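Local coordinates for phosphoribosylformylglycinamidine synthase 2 (Thermus thermophilus, PDB 3VIU), which belongs to the AIR synthase related (PurM-like) family and binds ADP and magnesium in one chain that carries the family's two-domain unit twice, at residues A389-V394 and E651-E656; D109-S112 and R116-A119; K509-A514 and L594-E599; G561-L566 and T668-A673; G159-H164 and A717-V722. All coordinates share one frame; numbering follows the deposited sequence.

Interaction 1 of 5, residues A389-V394 and E651-E656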
# COMPACT_ATOMS: atom_id res chain seq x y z
N ALA A 389 13.65 -33.74 -4.33
CA ALA A 389 13.94 -33.12 -5.61
C ALA A 389 15.40 -32.72 -5.67
O ALA A 389 16.05 -32.57 -4.64
CB ALA A 389 13.05 -31.90 -5.82
N ASP A 390 15.91 -32.55 -6.88
CA ASP A 390 17.30 -32.16 -7.04
C ASP A 390 17.43 -30.66 -6.76
O ASP A 390 16.97 -29.83 -7.53
CB ASP A 390 17.77 -32.48 -8.46
CG ASP A 390 19.14 -31.90 -8.76
OD1 ASP A 390 19.90 -31.64 -7.81
OD2 ASP A 390 19.46 -31.72 -9.96
N PRO A 391 18.06 -30.30 -5.62
CA PRO A 391 18.23 -28.88 -5.29
C PRO A 391 19.00 -28.08 -6.35
O PRO A 391 18.85 -26.87 -6.44
CB PRO A 391 18.92 -28.91 -3.92
CG PRO A 391 19.63 -30.24 -3.91
CD PRO A 391 18.64 -31.16 -4.58
N GLN A 392 19.82 -28.76 -7.15
CA GLN A 392 20.57 -28.07 -8.20
C GLN A 392 19.56 -27.42 -9.13
O GLN A 392 19.75 -26.30 -9.58
CB GLN A 392 21.41 -29.05 -9.01
CG GLN A 392 22.78 -29.40 -8.43
CD GLN A 392 23.72 -28.21 -8.38
OE1 GLN A 392 23.60 -27.28 -9.17
NE2 GLN A 392 24.67 -28.25 -7.46
N GLU A 393 18.48 -28.14 -9.39
CA GLU A 393 17.46 -27.65 -10.30
C GLU A 393 16.31 -26.90 -9.63
O GLU A 393 15.69 -26.04 -10.26
CB GLU A 393 16.93 -28.81 -11.15
CG GLU A 393 16.93 -28.48 -12.64
CD GLU A 393 15.53 -28.35 -13.20
OE1 GLU A 393 15.35 -27.61 -14.19
OE2 GLU A 393 14.61 -29.01 -12.66
N VAL A 394 16.02 -27.21 -8.38
CA VAL A 394 14.95 -26.51 -7.68
C VAL A 394 15.23 -25.01 -7.55
O VAL A 394 14.33 -24.19 -7.73
CB VAL A 394 14.70 -27.11 -6.29
CG1 VAL A 394 13.89 -26.14 -5.42
CG2 VAL A 394 13.94 -28.42 -6.43
N GLU A 651 13.41 -28.50 3.36
CA GLU A 651 13.09 -27.59 4.45
C GLU A 651 14.23 -26.62 4.77
O GLU A 651 13.99 -25.45 5.04
CB GLU A 651 12.74 -28.38 5.71
CG GLU A 651 11.47 -29.21 5.60
CD GLU A 651 11.19 -29.99 6.87
OE1 GLU A 651 12.09 -30.72 7.32
OE2 GLU A 651 10.06 -29.87 7.41
N ALA A 652 15.46 -27.09 4.72
CA ALA A 652 16.59 -26.22 5.04
C ALA A 652 17.02 -25.34 3.88
O ALA A 652 17.39 -24.19 4.08
CB ALA A 652 17.77 -27.05 5.53
N LEU A 653 16.98 -25.86 2.67
CA LEU A 653 17.43 -25.07 1.54
C LEU A 653 16.37 -24.13 0.95
O LEU A 653 16.70 -23.04 0.49
CB LEU A 653 17.97 -26.01 0.45
CG LEU A 653 19.06 -27.01 0.92
CD1 LEU A 653 19.41 -27.97 -0.19
CD2 LEU A 653 20.29 -26.25 1.38
N PHE A 654 15.11 -24.54 1.02
CA PHE A 654 14.02 -23.75 0.44
C PHE A 654 12.82 -23.49 1.33
O PHE A 654 11.93 -22.73 0.96
CB PHE A 654 13.53 -24.44 -0.82
CG PHE A 654 14.63 -24.88 -1.73
CD1 PHE A 654 15.30 -23.95 -2.52
CD2 PHE A 654 15.00 -26.21 -1.80
CE1 PHE A 654 16.32 -24.35 -3.38
CE2 PHE A 654 16.03 -26.63 -2.64
CZ PHE A 654 16.69 -25.69 -3.44
N GLY A 655 12.79 -24.13 2.50
CA GLY A 655 11.68 -23.94 3.42
C GLY A 655 11.59 -22.49 3.85
O GLY A 655 12.60 -21.78 3.87
N GLU A 656 10.39 -22.04 4.20
CA GLU A 656 10.24 -20.65 4.62
C GLU A 656 10.00 -20.48 6.12
O GLU A 656 9.39 -21.34 6.76
CB GLU A 656 9.10 -20.01 3.81
CG GLU A 656 9.14 -20.44 2.35
CD GLU A 656 8.08 -19.78 1.48
OE1 GLU A 656 6.99 -19.43 2.00
OE2 GLU A 656 8.33 -19.64 0.26
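Val-394 N and Glu-393 N both donate to Asp-390 O, and each of these bonds is 2.9 Å long. They belong to the first turn of helix 391-399, which Asp-390 caps from the N-cap position. Its OD1 accepts from Gln-392 N at 3.0 Å, and the N-H comes from above the carboxylate plane. This turn presents Pro-391 and Val-394 to Phe-654, which follows helix 650-653.

The central feature is a CH-pi contact. Val-394 CG1 lies 3.5 Å from the centroid of the Phe-654 ring, 12° off the ring normal. CG1 stands anti to the backbone N of Val-394 (chi1 163°), and this places the methyl over the middle of the face. The opposite face is backed by Leu-653 CB, which is offset toward the rim. The ring is thus held from both sides. Pro-391 CB closes one edge, in the ring plane, at 3.9 Å from Phe-654 CE2.

No hydrogen bond crosses between the segments. The side chains meet through carbon, and Pro-391 O sits at the ring edge, 3.9 Å from Phe-654 CZ. Leu-704 of strand 702-707 touches both Pro-391 and Leu-653. Val-579 of helix 578-584 touches both Val-394 and Phe-654. The contact joins helix 391-399 to the second AIR synthase C-terminal domain. Beside the ring, Pro-391 CB also meets Leu-653 CD1 at 3.9 Å.

Interaction 2 of 5, residues D109-S112 and R116-A119. With ADP (adenosine-5'-diphosphate), chain B.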
# COMPACT_ATOMS: atom_id res chain seq x y z
N ASP A 109 -4.61 12.62 -2.44
CA ASP A 109 -4.80 12.44 -1.01
C ASP A 109 -3.56 12.91 -0.25
O ASP A 109 -3.66 13.52 0.81
CB ASP A 109 -5.05 10.98 -0.65
CG ASP A 109 -6.43 10.50 -1.04
OD1 ASP A 109 -7.40 11.27 -0.86
OD2 ASP A 109 -6.55 9.35 -1.50
N ILE A 110 -2.39 12.61 -0.81
CA ILE A 110 -1.13 12.98 -0.19
C ILE A 110 -0.91 14.49 -0.32
O ILE A 110 -0.43 15.13 0.61
CB ILE A 110 0.03 12.23 -0.86
CG1 ILE A 110 -0.18 10.72 -0.71
CG2 ILE A 110 1.36 12.71 -0.30
CD1 ILE A 110 -0.51 10.28 0.69
N MSE A 111 -1.28 15.06 -1.47
CA MSE A 111 -1.14 16.49 -1.70
C MSE A 111 -2.01 17.29 -0.75
O MSE A 111 -1.61 18.36 -0.28
CB MSE A 111 -1.60 16.88 -3.09
CG MSE A 111 -0.78 16.43 -4.26
SE MSE A 111 -1.76 17.01 -5.84
CE MSE A 111 -2.08 15.29 -6.66
N SER A 112 -3.22 16.80 -0.49
CA SER A 112 -4.14 17.53 0.37
C SER A 112 -3.58 17.75 1.76
O SER A 112 -4.00 18.67 2.45
CB SER A 112 -5.51 16.84 0.42
OG SER A 112 -5.47 15.65 1.17
N ARG A 116 4.45 17.03 -0.56
CA ARG A 116 4.82 16.84 -1.95
C ARG A 116 5.15 15.37 -2.18
O ARG A 116 6.04 14.82 -1.52
CB ARG A 116 6.02 17.72 -2.29
CG ARG A 116 6.60 17.48 -3.66
CD ARG A 116 7.84 18.34 -3.87
NE ARG A 116 7.50 19.75 -4.00
CZ ARG A 116 7.03 20.31 -5.11
NH1 ARG A 116 6.86 19.57 -6.20
NH2 ARG A 116 6.74 21.60 -5.14
N PRO A 117 4.43 14.71 -3.09
CA PRO A 117 4.65 13.30 -3.41
C PRO A 117 6.10 13.01 -3.80
O PRO A 117 6.62 13.62 -4.73
CB PRO A 117 3.69 13.07 -4.57
CG PRO A 117 2.55 13.98 -4.24
CD PRO A 117 3.26 15.24 -3.81
N ILE A 118 6.75 12.09 -3.10
CA ILE A 118 8.14 11.77 -3.42
C ILE A 118 8.27 10.35 -3.91
O ILE A 118 9.33 9.96 -4.41
CB ILE A 118 9.08 11.96 -2.19
CG1 ILE A 118 8.69 11.00 -1.05
CG2 ILE A 118 9.05 13.40 -1.73
CD1 ILE A 118 9.54 11.13 0.21
N ALA A 119 7.21 9.56 -3.76
CA ALA A 119 7.28 8.19 -4.21
C ALA A 119 5.93 7.47 -4.30
O ALA A 119 4.99 7.79 -3.58
CB ALA A 119 8.21 7.41 -3.32
PB ADP B . -10.45 8.58 0.08
O1B ADP B . -11.81 8.22 -0.43
O2B ADP B . -9.35 7.68 -0.66
O3B ADP B . -10.19 10.22 -0.24
PA ADP B . -11.40 7.19 2.22
O1A ADP B . -12.71 7.83 2.55
O2A ADP B . -11.65 6.06 1.09
O3A ADP B . -10.35 8.34 1.70
O5' ADP B . -10.75 6.45 3.52
C5' ADP B . -11.54 6.72 4.69
C4' ADP B . -10.68 7.09 5.94
O4' ADP B . -10.54 5.94 6.83
C3' ADP B . -9.23 7.54 5.61
O3' ADP B . -8.80 8.52 6.56
C2' ADP B . -8.43 6.24 5.69
O2' ADP B . -7.05 6.47 5.95
C1' ADP B . -9.15 5.47 6.80
N9 ADP B . -9.10 4.02 6.58
C8 ADP B . -9.85 3.31 5.68
N7 ADP B . -9.56 2.04 5.74
C5 ADP B . -8.60 1.85 6.67
C6 ADP B . -7.90 0.72 7.17
N6 ADP B . -8.15 -0.54 6.67
N1 ADP B . -6.97 0.91 8.14
C2 ADP B . -6.71 2.13 8.63
N3 ADP B . -7.34 3.21 8.19
C4 ADP B . -8.29 3.12 7.22
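The last turns of helix 95-112, which supply Asp-109 to the ADP pocket, rest on strand 116-126 through Ile-110, Met-111 and Pro-117. Asp-109 OD1 lies 3.0 Å from O3B of the beta phosphate of ADP. Asp-109 OD2 comes 3.4 Å from ADP O2B. Glu-85 and Asp-259 lie close to the same carboxylate, and Lys-83 makes a long, weak ion pair with it while also hydrogen-bonding to ADP.

Away from the ligand, the helix meets the strand through carbon alone. Pro-117 CG is the shared point. Met-111, a selenomethionine, brings its CG to 4.1 Å from Pro-117 CG, and the two side chains cross at about a right angle. Ile-110 CG2 reaches Pro-117 CG at 4.3 Å.

Just after the proline, Ile-118 and Ala-119 both face Leu-178 in a classic beta bulge. Met-242 of helix 235-250 touches both Met-111 and Pro-117.

The chemistry thus divides between two sides of this part of the helix. Carboxylate oxygens near phosphate oxygens would probably repel unless positive charge offsets them, and Lys-83 may do part of this. The buried proline contact has no polar bond and rests on apolar packing.

Interaction 3 of 5, residues K509-A514 and L594-E599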
# COMPACT_ATOMS: atom_id res chain seq x y z
N LYS A 509 -3.69 -6.24 14.16
CA LYS A 509 -3.71 -5.78 15.54
C LYS A 509 -2.60 -6.46 16.33
O LYS A 509 -1.77 -5.81 16.98
CB LYS A 509 -5.06 -6.11 16.17
CG LYS A 509 -5.13 -5.91 17.67
CD LYS A 509 -6.37 -6.59 18.23
CE LYS A 509 -6.52 -6.34 19.73
NZ LYS A 509 -5.32 -6.74 20.54
N GLU A 510 -2.57 -7.79 16.24
CA GLU A 510 -1.60 -8.58 16.95
C GLU A 510 -0.15 -8.28 16.56
O GLU A 510 0.71 -8.18 17.43
CB GLU A 510 -1.91 -10.06 16.76
CG GLU A 510 -1.05 -11.00 17.57
CD GLU A 510 -1.66 -12.39 17.66
OE1 GLU A 510 -0.97 -13.31 18.15
OE2 GLU A 510 -2.83 -12.56 17.23
N ALA A 511 0.11 -8.13 15.27
CA ALA A 511 1.46 -7.82 14.81
C ALA A 511 1.82 -6.39 15.20
O ALA A 511 2.94 -6.10 15.61
CB ALA A 511 1.56 -7.98 13.30
N SER A 512 0.84 -5.50 15.08
CA SER A 512 1.03 -4.10 15.41
C SER A 512 1.39 -3.91 16.88
O SER A 512 2.30 -3.15 17.20
CB SER A 512 -0.24 -3.32 15.09
OG SER A 512 -0.12 -1.97 15.48
N GLU A 513 0.66 -4.59 17.76
CA GLU A 513 0.89 -4.47 19.18
C GLU A 513 2.26 -5.02 19.57
O GLU A 513 3.00 -4.40 20.34
CB GLU A 513 -0.20 -5.20 19.95
CG GLU A 513 -0.15 -4.98 21.45
CD GLU A 513 -1.31 -5.66 22.18
OE1 GLU A 513 -1.36 -5.57 23.44
OE2 GLU A 513 -2.17 -6.26 21.50
N ALA A 514 2.61 -6.17 19.02
CA ALA A 514 3.89 -6.78 19.35
C ALA A 514 5.10 -5.98 18.88
O ALA A 514 6.07 -5.84 19.62
CB ALA A 514 3.94 -8.19 18.79
N LEU A 594 4.93 -17.79 13.30
CA LEU A 594 5.54 -16.48 13.46
C LEU A 594 5.58 -16.10 14.93
O LEU A 594 4.54 -15.92 15.57
CB LEU A 594 4.74 -15.45 12.65
CG LEU A 594 5.07 -13.96 12.79
CD1 LEU A 594 6.56 -13.70 12.59
CD2 LEU A 594 4.25 -13.20 11.76
N ASP A 595 6.80 -16.01 15.46
CA ASP A 595 7.05 -15.64 16.84
C ASP A 595 7.31 -14.14 16.79
O ASP A 595 8.39 -13.70 16.39
CB ASP A 595 8.30 -16.37 17.36
CG ASP A 595 8.67 -16.00 18.80
OD1 ASP A 595 8.44 -14.84 19.20
OD2 ASP A 595 9.20 -16.88 19.52
N LEU A 596 6.31 -13.36 17.17
CA LEU A 596 6.44 -11.92 17.15
C LEU A 596 7.53 -11.41 18.07
O LEU A 596 8.14 -10.38 17.79
CB LEU A 596 5.09 -11.29 17.47
CG LEU A 596 4.14 -11.46 16.27
CD1 LEU A 596 2.70 -11.25 16.69
CD2 LEU A 596 4.56 -10.48 15.17
N GLY A 597 7.80 -12.13 19.15
CA GLY A 597 8.84 -11.71 20.07
C GLY A 597 10.19 -11.82 19.40
O GLY A 597 11.04 -10.93 19.50
N ARG A 598 10.41 -12.94 18.70
CA ARG A 598 11.67 -13.15 18.01
C ARG A 598 11.79 -12.10 16.89
O ARG A 598 12.84 -11.47 16.73
CB ARG A 598 11.72 -14.56 17.42
CG ARG A 598 12.90 -14.81 16.49
CD ARG A 598 14.22 -14.73 17.22
NE ARG A 598 14.41 -15.85 18.15
CZ ARG A 598 14.54 -17.12 17.77
NH1 ARG A 598 14.51 -17.44 16.48
NH2 ARG A 598 14.68 -18.06 18.69
N GLU A 599 10.70 -11.92 16.14
CA GLU A 599 10.67 -10.97 15.03
C GLU A 599 11.14 -9.59 15.46
O GLU A 599 11.99 -8.99 14.81
CB GLU A 599 9.26 -10.87 14.44
CG GLU A 599 9.17 -9.96 13.22
CD GLU A 599 9.96 -10.47 12.02
OE1 GLU A 599 10.75 -9.70 11.44
OE2 GLU A 599 9.79 -11.65 11.65
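Glu-510 is the first residue of 509-514 to touch Leu-596, and it does so with carbon rather than charge. Its CG lies 3.9 Å from Leu-596 CD1. The same methyl sits 3.7 Å from the backbone atom Glu-510 O. CG of Glu-510 is anti to the backbone N (chi1 -174°), which brings it beside the leucine methyl. The extended chain carries the carboxylate on to a long, weak ion pair with Arg-459.

Next in sequence, Ala-511 meets the other branch of the leucine. Leu-596 CD2 is 4.1 Å from Ala-511 CA and 4.3 Å from its CB. One turn after Glu-510, Ala-514 points at the leucine and makes the closest approach, 3.6 Å between Ala-514 CB and Leu-596 CB. The small side chain of Ala-514 is consistent with the close approach here, 6.1 Å between the CA atoms of Ala-514 and Leu-596. Leu-596 thus lies against three residues of one helix face.

Leu-596 is the first residue of helix 596-611. Asp-595 occupies the N-cap, where its OD1 accepts from Arg-598 N at 2.8 Å.

Helix 495-515 links the parallel neighbouring strands 479-488 and 519-525 in a beta-alpha-beta crossover. Helix 458-475 packs beside it, with Leu-466 on Ala-511 and Met-463 on Glu-510, Leu-594 and Leu-596. The contact thus joins the second N-terminal domain to its C-terminal partner.

Interaction 4 of 5, residues G561-L566 and T668-A673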
# COMPACT_ATOMS: atom_id res chain seq x y z
N GLY A 561 35.48 -11.61 0.52
CA GLY A 561 36.14 -11.69 1.81
C GLY A 561 35.34 -11.30 3.04
O GLY A 561 35.84 -11.39 4.16
N GLU A 562 34.10 -10.87 2.86
CA GLU A 562 33.28 -10.49 3.99
C GLU A 562 32.69 -11.75 4.61
O GLU A 562 32.36 -12.70 3.90
CB GLU A 562 32.16 -9.55 3.55
CG GLU A 562 32.63 -8.12 3.26
CD GLU A 562 31.50 -7.14 3.01
OE1 GLU A 562 31.75 -5.92 3.10
OE2 GLU A 562 30.36 -7.58 2.73
N VAL A 563 32.58 -11.77 5.94
CA VAL A 563 32.01 -12.93 6.61
C VAL A 563 30.49 -12.82 6.45
O VAL A 563 29.91 -11.75 6.67
CB VAL A 563 32.38 -12.97 8.11
CG1 VAL A 563 31.80 -14.23 8.75
CG2 VAL A 563 33.89 -12.94 8.29
N LEU A 564 29.86 -13.93 6.08
CA LEU A 564 28.41 -13.99 5.87
C LEU A 564 27.71 -14.74 7.00
O LEU A 564 27.94 -15.93 7.19
CB LEU A 564 28.13 -14.66 4.51
CG LEU A 564 26.67 -15.01 4.16
CD1 LEU A 564 25.80 -13.77 4.26
CD2 LEU A 564 26.62 -15.60 2.75
N LEU A 565 26.86 -14.05 7.73
CA LEU A 565 26.14 -14.66 8.85
C LEU A 565 24.62 -14.73 8.63
O LEU A 565 24.07 -14.10 7.73
CB LEU A 565 26.39 -13.89 10.15
CG LEU A 565 27.79 -13.69 10.72
CD1 LEU A 565 28.55 -12.62 9.92
CD2 LEU A 565 27.66 -13.26 12.17
N LEU A 566 23.95 -15.49 9.49
CA LEU A 566 22.51 -15.63 9.42
C LEU A 566 21.91 -15.54 10.82
O LEU A 566 22.30 -16.29 11.71
CB LEU A 566 22.17 -16.96 8.77
CG LEU A 566 20.72 -17.40 8.50
CD1 LEU A 566 20.21 -18.22 9.67
CD2 LEU A 566 19.85 -16.18 8.24
N THR A 668 37.62 -8.46 10.56
CA THR A 668 38.03 -8.06 11.90
C THR A 668 36.91 -7.49 12.78
O THR A 668 37.18 -6.89 13.82
CB THR A 668 39.21 -7.05 11.84
OG1 THR A 668 38.77 -5.82 11.24
CG2 THR A 668 40.34 -7.61 11.00
N ARG A 669 35.66 -7.68 12.37
CA ARG A 669 34.54 -7.16 13.15
C ARG A 669 33.58 -8.27 13.56
O ARG A 669 32.60 -8.03 14.26
CB ARG A 669 33.79 -6.12 12.32
CG ARG A 669 34.64 -4.93 11.95
CD ARG A 669 34.72 -3.95 13.09
NE ARG A 669 33.83 -2.81 12.85
CZ ARG A 669 33.36 -2.03 13.81
NH1 ARG A 669 33.68 -2.26 15.08
NH2 ARG A 669 32.57 -1.01 13.50
N LEU A 670 33.89 -9.49 13.13
CA LEU A 670 33.08 -10.66 13.42
C LEU A 670 32.72 -10.86 14.89
O LEU A 670 31.55 -11.12 15.22
CB LEU A 670 33.77 -11.91 12.88
CG LEU A 670 33.03 -13.23 13.07
CD1 LEU A 670 31.62 -13.14 12.46
CD2 LEU A 670 33.83 -14.35 12.42
N GLN A 671 33.70 -10.74 15.77
CA GLN A 671 33.46 -10.94 17.19
C GLN A 671 32.48 -9.97 17.83
O GLN A 671 31.67 -10.37 18.67
CB GLN A 671 34.78 -10.90 17.98
CG GLN A 671 34.59 -11.32 19.43
CD GLN A 671 35.80 -11.03 20.30
OE1 GLN A 671 35.90 -11.53 21.43
NE2 GLN A 671 36.73 -10.23 19.79
N GLU A 672 32.56 -8.69 17.46
CA GLU A 672 31.65 -7.69 18.01
C GLU A 672 30.21 -7.94 17.57
O GLU A 672 29.27 -7.69 18.32
CB GLU A 672 32.03 -6.28 17.55
CG GLU A 672 33.42 -5.82 17.91
CD GLU A 672 33.77 -4.56 17.16
OE1 GLU A 672 33.10 -3.52 17.40
OE2 GLU A 672 34.70 -4.60 16.34
N ALA A 673 30.06 -8.42 16.34
CA ALA A 673 28.74 -8.70 15.80
C ALA A 673 28.17 -9.91 16.50
O ALA A 673 27.02 -9.89 16.96
CB ALA A 673 28.83 -8.95 14.30
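Leu-670 CD1 is the point where helix 670-679 meets strand 563-567. It lies 3.9 Å from Val-563 CG1. It is also 4.0 Å from Leu-565 CD2 and 4.0 Å from Leu-565 CD1, so both branches of that leucine bear on one methyl. Leu-670 CD2 adds a longer approach to Val-563 CG1. The valine crosses Leu-670 at about a right angle. No hydrogen bond joins the segments.

Val-563 and Leu-565 are two apart on the strand and both point at the helix, while Leu-564 between them points away. On the helix side, CG of Leu-670 is anti to the backbone N (chi1 -179°), and this carries the side chain's end in toward the strand.

Further out, a salt bridge lies at the start of the helix. Arg-669, at the N-cap position, bonds through NH1 to Glu-672 OE2 at 2.8 Å. The oxygen lies near the guanidinium plane and is met on its syn side. NH1 also pairs with Glu-672 OE1, so the bridge takes in both oxygens. Leu-670 O is hydrogen-bonded to Thr-674 OG1.

Strand 563-567 runs between strands 661-665 and 684-690, antiparallel to both. Helix 670-679 links those two in a beta-alpha-beta crossover that passes over it. Val-665 and Phe-663 touch Leu-565, and Val-686 touches Val-563, beneath the helix.

Interaction 5 of 5, residues G159-H164 and A717-V722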
# COMPACT_ATOMS: atom_id res chain seq x y z
N GLY A 159 7.32 -1.91 -5.01
CA GLY A 159 5.99 -2.42 -4.78
C GLY A 159 5.99 -3.92 -4.59
O GLY A 159 7.00 -4.49 -4.21
N ASP A 160 4.86 -4.56 -4.90
CA ASP A 160 4.72 -5.99 -4.72
C ASP A 160 3.82 -6.59 -5.79
O ASP A 160 2.67 -6.20 -5.93
CB ASP A 160 4.14 -6.25 -3.33
CG ASP A 160 3.98 -7.71 -3.01
OD1 ASP A 160 4.95 -8.48 -3.20
OD2 ASP A 160 2.90 -8.09 -2.54
N LEU A 161 4.37 -7.54 -6.56
CA LEU A 161 3.64 -8.20 -7.64
C LEU A 161 3.57 -9.71 -7.40
O LEU A 161 4.58 -10.34 -7.11
CB LEU A 161 4.34 -7.94 -8.98
CG LEU A 161 3.88 -8.80 -10.17
CD1 LEU A 161 2.42 -8.50 -10.53
CD2 LEU A 161 4.80 -8.52 -11.35
N TYR A 162 2.37 -10.27 -7.50
CA TYR A 162 2.20 -11.70 -7.29
C TYR A 162 1.10 -12.27 -8.18
O TYR A 162 0.05 -11.65 -8.38
CB TYR A 162 1.88 -11.99 -5.83
CG TYR A 162 2.18 -13.43 -5.47
CD1 TYR A 162 1.25 -14.44 -5.68
CD2 TYR A 162 3.46 -13.79 -5.03
CE1 TYR A 162 1.58 -15.78 -5.47
CE2 TYR A 162 3.80 -15.12 -4.82
CZ TYR A 162 2.86 -16.11 -5.05
OH TYR A 162 3.22 -17.43 -4.91
N PHE A 163 1.36 -13.45 -8.75
CA PHE A 163 0.38 -14.09 -9.61
C PHE A 163 -0.24 -15.26 -8.85
O PHE A 163 0.48 -16.07 -8.25
CB PHE A 163 1.04 -14.58 -10.90
CG PHE A 163 1.66 -13.49 -11.72
CD1 PHE A 163 2.97 -13.07 -11.47
CD2 PHE A 163 0.95 -12.88 -12.75
CE1 PHE A 163 3.56 -12.06 -12.24
CE2 PHE A 163 1.53 -11.87 -13.53
CZ PHE A 163 2.83 -11.46 -13.28
N HIS A 164 -1.57 -15.35 -8.87
CA HIS A 164 -2.24 -16.41 -8.13
C HIS A 164 -3.64 -16.74 -8.65
O HIS A 164 -4.38 -15.88 -9.12
CB HIS A 164 -2.29 -16.01 -6.64
CG HIS A 164 -2.75 -17.09 -5.72
ND1 HIS A 164 -4.07 -17.47 -5.60
CD2 HIS A 164 -2.06 -17.86 -4.84
CE1 HIS A 164 -4.18 -18.41 -4.68
NE2 HIS A 164 -2.97 -18.67 -4.20
N ALA A 717 14.90 -13.60 -17.03
CA ALA A 717 13.97 -13.84 -18.14
C ALA A 717 12.45 -13.89 -17.94
O ALA A 717 11.71 -13.27 -18.70
CB ALA A 717 14.41 -15.09 -18.90
N PRO A 718 11.96 -14.64 -16.94
CA PRO A 718 10.52 -14.80 -16.64
C PRO A 718 9.57 -13.63 -16.84
O PRO A 718 8.75 -13.64 -17.76
CB PRO A 718 10.52 -15.30 -15.20
CG PRO A 718 11.74 -16.16 -15.18
CD PRO A 718 12.77 -15.30 -15.89
N LEU A 719 9.63 -12.61 -15.99
CA LEU A 719 8.73 -11.48 -16.13
C LEU A 719 9.00 -10.57 -17.31
O LEU A 719 8.10 -9.86 -17.76
CB LEU A 719 8.71 -10.64 -14.85
CG LEU A 719 7.89 -11.23 -13.71
CD1 LEU A 719 7.73 -10.18 -12.61
CD2 LEU A 719 6.52 -11.66 -14.23
N ARG A 720 10.23 -10.57 -17.80
CA ARG A 720 10.56 -9.72 -18.93
C ARG A 720 9.82 -10.15 -20.18
O ARG A 720 9.31 -9.30 -20.92
CB ARG A 720 12.07 -9.72 -19.20
CG ARG A 720 12.46 -8.85 -20.38
CD ARG A 720 13.97 -8.66 -20.48
NE ARG A 720 14.51 -7.82 -19.41
CZ ARG A 720 14.17 -6.55 -19.20
NH1 ARG A 720 13.29 -5.94 -19.98
NH2 ARG A 720 14.73 -5.88 -18.20
N GLU A 721 9.74 -11.45 -20.43
CA GLU A 721 9.02 -11.91 -21.61
C GLU A 721 7.52 -11.77 -21.40
O GLU A 721 6.81 -11.31 -22.29
CB GLU A 721 9.38 -13.36 -21.96
CG GLU A 721 9.95 -14.16 -20.81
CD GLU A 721 10.69 -15.41 -21.29
OE1 GLU A 721 11.27 -16.12 -20.44
OE2 GLU A 721 10.70 -15.68 -22.51
N VAL A 722 7.04 -12.14 -20.22
CA VAL A 722 5.62 -12.02 -19.91
C VAL A 722 5.13 -10.60 -20.17
O VAL A 722 4.08 -10.40 -20.77
CB VAL A 722 5.33 -12.38 -18.43
CG1 VAL A 722 3.89 -12.04 -18.08
CG2 VAL A 722 5.59 -13.85 -18.21
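Leu-719, Phe-163 and Leu-161 carry this contact between the C-terminal helix 708-723 and strand 156-163. Leu-719 has the largest share. Its two methyls each take a different partner on the strand.

Leu-719 CD1 meets Leu-161 CD2 at 3.6 Å, and the two leucines meet tip to tip. CG of Leu-161 stands anti to its backbone N (chi1 168°), which extends the side chain from the strand toward the helix. Leu-719 CD2 lies 3.6 Å from Phe-163 CE1 and 3.8 Å from Phe-163 CZ. It approaches the ring obliquely, and the two side chains run alongside each other with opposite sense. The backbones stay well apart, with 10.4 Å between the CA atoms of Leu-161 and Leu-719.

Strand 156-163 is an outermost strand of the first six-stranded sheet. Its neighbour, strand 116-126, contributes Leu-124 and Phe-126 to the surroundings of Leu-161. Leu-138 of helix 132-152 touches both Phe-163 and Val-722, so it bridges the two sides. Arg-720, elsewhere on the helix, makes a salt bridge with Glu-412.

All the touching atoms across the contact are carbon, and the three residues are buried. Between these segments the C-terminal helix therefore rests on the first N-terminal domain by apolar burial, without a hydrogen bond.

Interaction 2 comes first along the chain and closes within a few residues. Interaction 5 then ties the first N-terminal domain to the C-terminal helix and encloses the other three. Interaction 3 is nested inside interaction 1, while interaction 4 crosses both. Interactions 2 and 5 share one sheet, through neighbouring strands 116-126 and 156-163, with centres 27 Å apart. Interactions 1, 3 and 4 all reach the second C-terminal domain, and their centres are 26 to 28 Å apart. Interactions 1 and 2 lie on opposite sides of the chain's centre, 43 Å apart. Interactions 2 and 4 lie within single domains, interaction 3 joins two domains, and interaction 5 returns the chain's end to the first half.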